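Long-range contact in ribosomal RNA methyltransferase, putative (PDB 2PLW), which binds S-adenosylmethionine through an FtsJ-like, Rossmann-type domain and probably methylates ribosomal RNA at a uridine 2'-hydroxyl: residues K21-G34 against Y47-M59. Residues are numbered along the deposited sequence; the frame is centred on the assembly and turned at random.
Sequences KKNKIILDIGCYPG and YKNKIIGIDKKIM. With SAM (S-adenosylmethionine), chain C.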
loop_
_atom_site.group_PDB
_atom_site.type_symbol
_atom_site.label_atom_id
_atom_site.label_comp_id
_atom_site.label_asym_id
_atom_site.label_seq_id
_atom_site.Cartn_x
_atom_site.Cartn_y
_atom_site.Cartn_z
ATOM N N LYS A 21 -13.496 -5.278 -2.455
ATOM C CA LYS A 21 -14.894 -5.553 -2.135
ATOM C C LYS A 21 -15.675 -4.248 -2.128
ATOM O O LYS A 21 -15.085 -3.163 -2.073
ATOM C CB LYS A 21 -14.979 -6.222 -0.760
ATOM C CG LYS A 21 -14.527 -7.686 -0.740
ATOM C CD LYS A 21 -14.464 -8.306 0.662
ATOM C CE LYS A 21 -13.229 -7.819 1.446
ATOM N NZ LYS A 21 -12.739 -8.673 2.594
ATOM N N LYS A 22 -17.001 -4.361 -2.161
ATOM C CA LYS A 22 -17.878 -3.197 -2.155
ATOM C C LYS A 22 -17.794 -2.405 -0.846
ATOM O O LYS A 22 -17.482 -2.963 0.198
ATOM C CB LYS A 22 -19.331 -3.625 -2.429
ATOM C CG LYS A 22 -19.956 -4.462 -1.334
ATOM C CD LYS A 22 -21.440 -4.718 -1.629
ATOM C CE LYS A 22 -22.140 -5.416 -0.468
ATOM N NZ LYS A 22 -21.653 -6.812 -0.162
ATOM N N ASN A 23 -18.083 -1.111 -0.925
ATOM C CA ASN A 23 -18.190 -0.233 0.246
ATOM C C ASN A 23 -16.901 -0.189 1.069
ATOM O O ASN A 23 -16.932 -0.206 2.305
ATOM C CB ASN A 23 -19.398 -0.612 1.137
ATOM C CG ASN A 23 -19.792 0.511 2.097
ATOM O OD1 ASN A 23 -19.411 1.663 1.902
ATOM N ND2 ASN A 23 -20.543 0.171 3.141
ATOM N N LYS A 24 -15.776 -0.148 0.366
ATOM C CA LYS A 24 -14.478 -0.002 1.030
ATOM C C LYS A 24 -13.785 1.261 0.573
ATOM O O LYS A 24 -13.900 1.655 -0.601
ATOM C CB LYS A 24 -13.553 -1.181 0.724
ATOM C CG LYS A 24 -14.118 -2.577 1.114
ATOM C CD LYS A 24 -14.161 -2.751 2.622
ATOM C CE LYS A 24 -14.894 -4.030 3.027
ATOM N NZ LYS A 24 -15.034 -4.092 4.512
ATOM N N ILE A 25 -13.049 1.863 1.503
ATOM C CA ILE A 25 -12.151 2.956 1.135
ATOM C C ILE A 25 -10.785 2.296 0.890
ATOM O O ILE A 25 -10.274 1.571 1.739
ATOM C CB ILE A 25 -12.077 4.015 2.234
ATOM C CG1 ILE A 25 -13.457 4.674 2.423
ATOM C CG2 ILE A 25 -11.030 5.062 1.880
ATOM C CD1 ILE A 25 -13.467 5.805 3.493
ATOM N N ILE A 26 -10.195 2.591 -0.257
ATOM C CA ILE A 26 -8.965 1.921 -0.720
ATOM C C ILE A 26 -7.877 2.945 -1.048
ATOM O O ILE A 26 -8.093 3.896 -1.802
ATOM C CB ILE A 26 -9.256 1.061 -1.963
ATOM C CG1 ILE A 26 -10.381 0.067 -1.662
ATOM C CG2 ILE A 26 -8.014 0.259 -2.387
ATOM C CD1 ILE A 26 -11.124 -0.351 -2.913
ATOM N N LEU A 27 -6.699 2.734 -0.467
ATOM C CA LEU A 27 -5.541 3.593 -0.719
ATOM C C LEU A 27 -4.446 2.805 -1.414
ATOM O O LEU A 27 -4.071 1.731 -0.976
ATOM C CB LEU A 27 -5.003 4.148 0.599
ATOM C CG LEU A 27 -3.709 4.971 0.515
ATOM C CD1 LEU A 27 -3.897 6.213 -0.316
ATOM C CD2 LEU A 27 -3.232 5.350 1.907
ATOM N N ASP A 28 -3.897 3.398 -2.469
ATOM C CA ASP A 28 -2.911 2.763 -3.317
ATOM C C ASP A 28 -1.657 3.613 -3.222
ATOM O O ASP A 28 -1.625 4.717 -3.779
ATOM C CB ASP A 28 -3.451 2.748 -4.747
ATOM C CG ASP A 28 -2.474 2.177 -5.747
ATOM O OD1 ASP A 28 -1.642 1.337 -5.373
ATOM O OD2 ASP A 28 -2.532 2.602 -6.931
ATOM N N ILE A 29 -0.666 3.126 -2.481
ATOM C CA ILE A 29 0.554 3.891 -2.239
ATOM C C ILE A 29 1.579 3.532 -3.303
ATOM O O ILE A 29 1.716 2.351 -3.654
ATOM C CB ILE A 29 1.129 3.601 -0.842
ATOM C CG1 ILE A 29 0.088 3.965 0.229
ATOM C CG2 ILE A 29 2.472 4.386 -0.639
ATOM C CD1 ILE A 29 0.558 3.672 1.638
ATOM N N GLY A 30 2.272 4.548 -3.816
ATOM C CA GLY A 30 3.184 4.360 -4.946
ATOM C C GLY A 30 2.372 4.124 -6.211
ATOM O O GLY A 30 2.622 3.167 -6.918
ATOM N N CYS A 31 1.390 4.982 -6.486
ATOM C CA CYS A 31 0.370 4.661 -7.497
ATOM C C CYS A 31 0.793 4.967 -8.932
ATOM O O CYS A 31 0.110 4.519 -9.859
ATOM C CB CYS A 31 -0.968 5.380 -7.222
ATOM S SG CYS A 31 -0.841 7.170 -7.173
ATOM N N TYR A 32 1.862 5.752 -9.120
ATOM C CA TYR A 32 2.258 6.191 -10.480
ATOM C C TYR A 32 2.732 5.007 -11.320
ATOM O O TYR A 32 3.538 4.208 -10.847
ATOM C CB TYR A 32 3.377 7.226 -10.414
ATOM C CG TYR A 32 3.795 7.723 -11.776
ATOM C CD1 TYR A 32 3.313 8.914 -12.260
ATOM C CD2 TYR A 32 4.666 6.969 -12.574
ATOM C CE1 TYR A 32 3.661 9.361 -13.538
ATOM C CE2 TYR A 32 5.026 7.388 -13.846
ATOM C CZ TYR A 32 4.525 8.587 -14.319
ATOM O OH TYR A 32 4.879 9.036 -15.571
ATOM N N PRO A 33 2.302 4.930 -12.593
ATOM C CA PRO A 33 1.447 5.844 -13.382
ATOM C C PRO A 33 -0.038 5.636 -13.217
ATOM O O PRO A 33 -0.799 6.422 -13.754
ATOM C CB PRO A 33 1.826 5.498 -14.834
ATOM C CG PRO A 33 2.157 4.090 -14.776
ATOM C CD PRO A 33 2.815 3.836 -13.433
ATOM N N GLY A 34 -0.439 4.549 -12.565
ATOM C CA GLY A 34 -1.835 4.401 -12.145
ATOM C C GLY A 34 -2.555 3.116 -12.442
ATOM O O GLY A 34 -3.763 3.068 -12.269
ATOM N N TYR A 47 -19.732 -0.958 -7.625
ATOM C CA TYR A 47 -19.727 -0.851 -6.176
ATOM C C TYR A 47 -19.501 0.590 -5.752
ATOM O O TYR A 47 -18.940 1.409 -6.493
ATOM C CB TYR A 47 -18.590 -1.686 -5.573
ATOM C CG TYR A 47 -18.637 -3.178 -5.813
ATOM C CD1 TYR A 47 -17.492 -3.948 -5.653
ATOM C CD2 TYR A 47 -19.822 -3.820 -6.171
ATOM C CE1 TYR A 47 -17.516 -5.331 -5.858
ATOM C CE2 TYR A 47 -19.861 -5.194 -6.381
ATOM C CZ TYR A 47 -18.707 -5.941 -6.219
ATOM O OH TYR A 47 -18.747 -7.301 -6.422
ATOM N N LYS A 48 -19.924 0.892 -4.537
ATOM C CA LYS A 48 -19.609 2.182 -3.954
ATOM C C LYS A 48 -18.241 2.005 -3.286
ATOM O O LYS A 48 -18.067 1.079 -2.484
ATOM C CB LYS A 48 -20.681 2.535 -2.931
ATOM C CG LYS A 48 -20.308 3.672 -2.029
ATOM C CD LYS A 48 -21.422 3.992 -1.054
ATOM C CE LYS A 48 -20.960 5.088 -0.087
ATOM N NZ LYS A 48 -19.984 4.496 0.895
ATOM N N ASN A 49 -17.285 2.878 -3.625
ATOM C CA ASN A 49 -15.949 2.854 -3.013
ATOM C C ASN A 49 -15.378 4.253 -3.050
ATOM O O ASN A 49 -15.903 5.098 -3.765
ATOM C CB ASN A 49 -15.005 1.943 -3.824
ATOM C CG ASN A 49 -15.379 0.465 -3.753
ATOM O OD1 ASN A 49 -16.064 -0.045 -4.649
ATOM N ND2 ASN A 49 -14.920 -0.238 -2.704
ATOM N N LYS A 50 -14.318 4.504 -2.276
ATOM C CA LYS A 50 -13.437 5.651 -2.501
ATOM C C LYS A 50 -12.075 5.058 -2.815
ATOM O O LYS A 50 -11.583 4.212 -2.068
ATOM C CB LYS A 50 -13.290 6.512 -1.257
ATOM C CG LYS A 50 -14.309 7.591 -1.102
ATOM C CD LYS A 50 -14.093 8.350 0.210
ATOM C CE LYS A 50 -15.041 9.552 0.298
ATOM N NZ LYS A 50 -16.478 9.258 -0.010
ATOM N N ILE A 51 -11.506 5.471 -3.934
ATOM C CA ILE A 51 -10.183 5.019 -4.356
ATOM C C ILE A 51 -9.221 6.215 -4.301
ATOM O O ILE A 51 -9.469 7.238 -4.932
ATOM C CB ILE A 51 -10.239 4.400 -5.766
ATOM C CG1 ILE A 51 -11.279 3.272 -5.796
ATOM C CG2 ILE A 51 -8.883 3.843 -6.168
ATOM C CD1 ILE A 51 -11.774 2.988 -7.190
ATOM N N ILE A 52 -8.149 6.077 -3.523
ATOM C CA ILE A 52 -7.156 7.147 -3.334
ATOM C C ILE A 52 -5.781 6.619 -3.747
ATOM O O ILE A 52 -5.395 5.519 -3.377
ATOM C CB ILE A 52 -7.106 7.656 -1.858
ATOM C CG1 ILE A 52 -8.511 8.019 -1.350
ATOM C CG2 ILE A 52 -6.147 8.851 -1.739
ATOM C CD1 ILE A 52 -8.641 7.979 0.145
ATOM N N GLY A 53 -5.046 7.430 -4.499
ATOM C CA GLY A 53 -3.688 7.084 -4.919
ATOM C C GLY A 53 -2.723 8.082 -4.339
ATOM O O GLY A 53 -2.998 9.295 -4.365
ATOM N N ILE A 54 -1.571 7.595 -3.882
ATOM C CA ILE A 54 -0.527 8.499 -3.395
ATOM C C ILE A 54 0.755 8.157 -4.122
ATOM O O ILE A 54 1.115 6.994 -4.189
ATOM C CB ILE A 54 -0.295 8.371 -1.876
ATOM C CG1 ILE A 54 -1.473 8.989 -1.110
ATOM C CG2 ILE A 54 0.984 9.201 -1.471
ATOM C CD1 ILE A 54 -1.387 8.791 0.399
ATOM N N ASP A 55 1.454 9.154 -4.655
ATOM C CA ASP A 55 2.826 8.914 -5.148
ATOM C C ASP A 55 3.609 10.199 -5.049
ATOM O O ASP A 55 3.026 11.271 -5.100
ATOM C CB ASP A 55 2.801 8.456 -6.612
ATOM C CG ASP A 55 4.056 7.757 -7.040
ATOM O OD1 ASP A 55 5.130 8.391 -7.130
ATOM O OD2 ASP A 55 3.975 6.554 -7.325
ATOM N N LYS A 56 4.930 10.090 -4.920
ATOM C CA LYS A 56 5.768 11.302 -4.955
ATOM C C LYS A 56 5.778 11.917 -6.367
ATOM O O LYS A 56 5.977 13.110 -6.508
ATOM C CB LYS A 56 7.182 11.033 -4.420
ATOM C CG LYS A 56 7.962 10.004 -5.192
ATOM C CD LYS A 56 9.138 9.394 -4.383
ATOM C CE LYS A 56 10.224 10.420 -4.102
ATOM N NZ LYS A 56 11.444 9.744 -3.567
ATOM N N LYS A 57 5.534 11.092 -7.383
ATOM C CA LYS A 57 5.403 11.544 -8.778
ATOM C C LYS A 57 3.944 11.856 -9.139
ATOM O O LYS A 57 3.023 11.116 -8.774
ATOM C CB LYS A 57 5.917 10.478 -9.740
ATOM C CG LYS A 57 7.420 10.231 -9.712
ATOM C CD LYS A 57 7.821 9.293 -10.875
ATOM C CE LYS A 57 7.926 7.837 -10.369
ATOM N NZ LYS A 57 7.725 6.745 -11.392
ATOM N N ILE A 58 3.750 12.923 -9.899
ATOM C CA ILE A 58 2.409 13.352 -10.272
ATOM C C ILE A 58 1.825 12.409 -11.308
ATOM O O ILE A 58 2.430 12.170 -12.361
ATOM C CB ILE A 58 2.376 14.826 -10.766
ATOM C CG1 ILE A 58 2.691 15.765 -9.602
ATOM C CG2 ILE A 58 0.961 15.194 -11.237
ATOM C CD1 ILE A 58 3.232 17.102 -10.012
ATOM N N MET A 59 0.653 11.858 -10.994
ATOM C CA MET A 59 0.016 10.900 -11.869
ATOM C C MET A 59 -0.982 11.671 -12.730
ATOM O O MET A 59 -1.598 12.626 -12.261
ATOM C CB MET A 59 -0.691 9.858 -11.001
ATOM C CG MET A 59 -1.609 8.932 -11.729
ATOM S SD MET A 59 -2.361 7.725 -10.628
ATOM C CE MET A 59 -3.804 8.628 -10.054
HETATM N N SAM C . 1.553 0.184 -8.831
HETATM C CA SAM C . 1.889 1.241 -9.844
HETATM C C SAM C . 1.030 1.110 -11.102
HETATM O O SAM C . 0.420 0.058 -11.300
HETATM O OXT SAM C . 0.896 2.028 -11.921
HETATM C CB SAM C . 3.381 1.158 -10.189
HETATM C CG SAM C . 4.183 1.641 -8.981
HETATM S SD SAM C . 5.916 2.014 -9.309
HETATM C CE SAM C . 6.505 0.330 -9.554
HETATM C "C5'" SAM C . 6.552 2.399 -7.656
HETATM C "C4'" SAM C . 6.186 3.827 -7.251
HETATM O "O4'" SAM C . 6.496 3.986 -5.864
HETATM C "C3'" SAM C . 6.941 4.951 -8.002
HETATM O "O3'" SAM C . 6.066 5.690 -8.827
HETATM C "C2'" SAM C . 7.528 5.824 -6.883
HETATM O "O2'" SAM C . 7.472 7.233 -7.082
HETATM C "C1'" SAM C . 6.700 5.390 -5.686
HETATM N N9 SAM C . 7.295 5.635 -4.371
HETATM C C8 SAM C . 8.524 5.234 -3.888
HETATM N N7 SAM C . 8.638 5.646 -2.608
HETATM C C5 SAM C . 7.494 6.298 -2.276
HETATM C C6 SAM C . 7.050 6.920 -1.107
HETATM N N6 SAM C . 7.807 6.959 -0.019
HETATM N N1 SAM C . 5.808 7.501 -1.066
HETATM C C2 SAM C . 4.973 7.485 -2.168
HETATM N N3 SAM C . 5.400 6.859 -3.324
HETATM C C4 SAM C . 6.642 6.295 -3.374
#
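With CG anti to the backbone N (chi1 -160°), Asp55 turns its carboxylate back to the 30-34 turn, where OD2 accepts the amide N of Tyr32 at 2.9 Å, from above the carboxylate plane. The same carboxylate grips the ribose of S-adenosylmethionine: OD1 takes O2' at 2.6 Å and OD2 takes O3'. An Asx turn, Lys57 N to OD1, fixes its rotation. This is a worked example of how class I methyltransferases build a cofactor site from two adjacent parallel strand ends, the glycine-bearing turn after the first and the acid closing the second. Gly34 N meets the cofactor's carboxylate, while the Lys57 side chain crosses that of Tyr32 at about a right angle, with CD over one ring face, toward its rim, and Pro33 CB over the opposite face, and NZ makes a weak hydrogen bond to O3' of S-adenosylmethionine. Ile58 O lies at the edge of that ring, 3.3 Å from Tyr32 CE1.

Behind the site the axes of strands 24-29 and 49-55, parallel in sense and 18° apart, approach to 4.6 Å, and the ladder runs from Ile26 N bonded to Lys50 O at 2.8 Å through to Ile54 N on Asp28 O. Leu27, CG anti to its N (chi1 175°), leans across so that CD1 touches both Ile52 CG2 and Ile54 CD1, each at 3.7 Å. At the far end Asn49 ND2 spends its two hydrogens on Lys21 O and Lys24 O, both 3.0 Å away and near the amide plane, tying down the approach to strand 24-29. Lys22 CB sits over the Tyr47 ring in a CH-pi contact.

Helix 35-43 completes the beta-alpha-beta crossover, packing Ile40 on Ile26 and Leu41 on Ile51; strand 107-112 continues the sheet beyond 24-29, and strand 66-69 beyond 49-55.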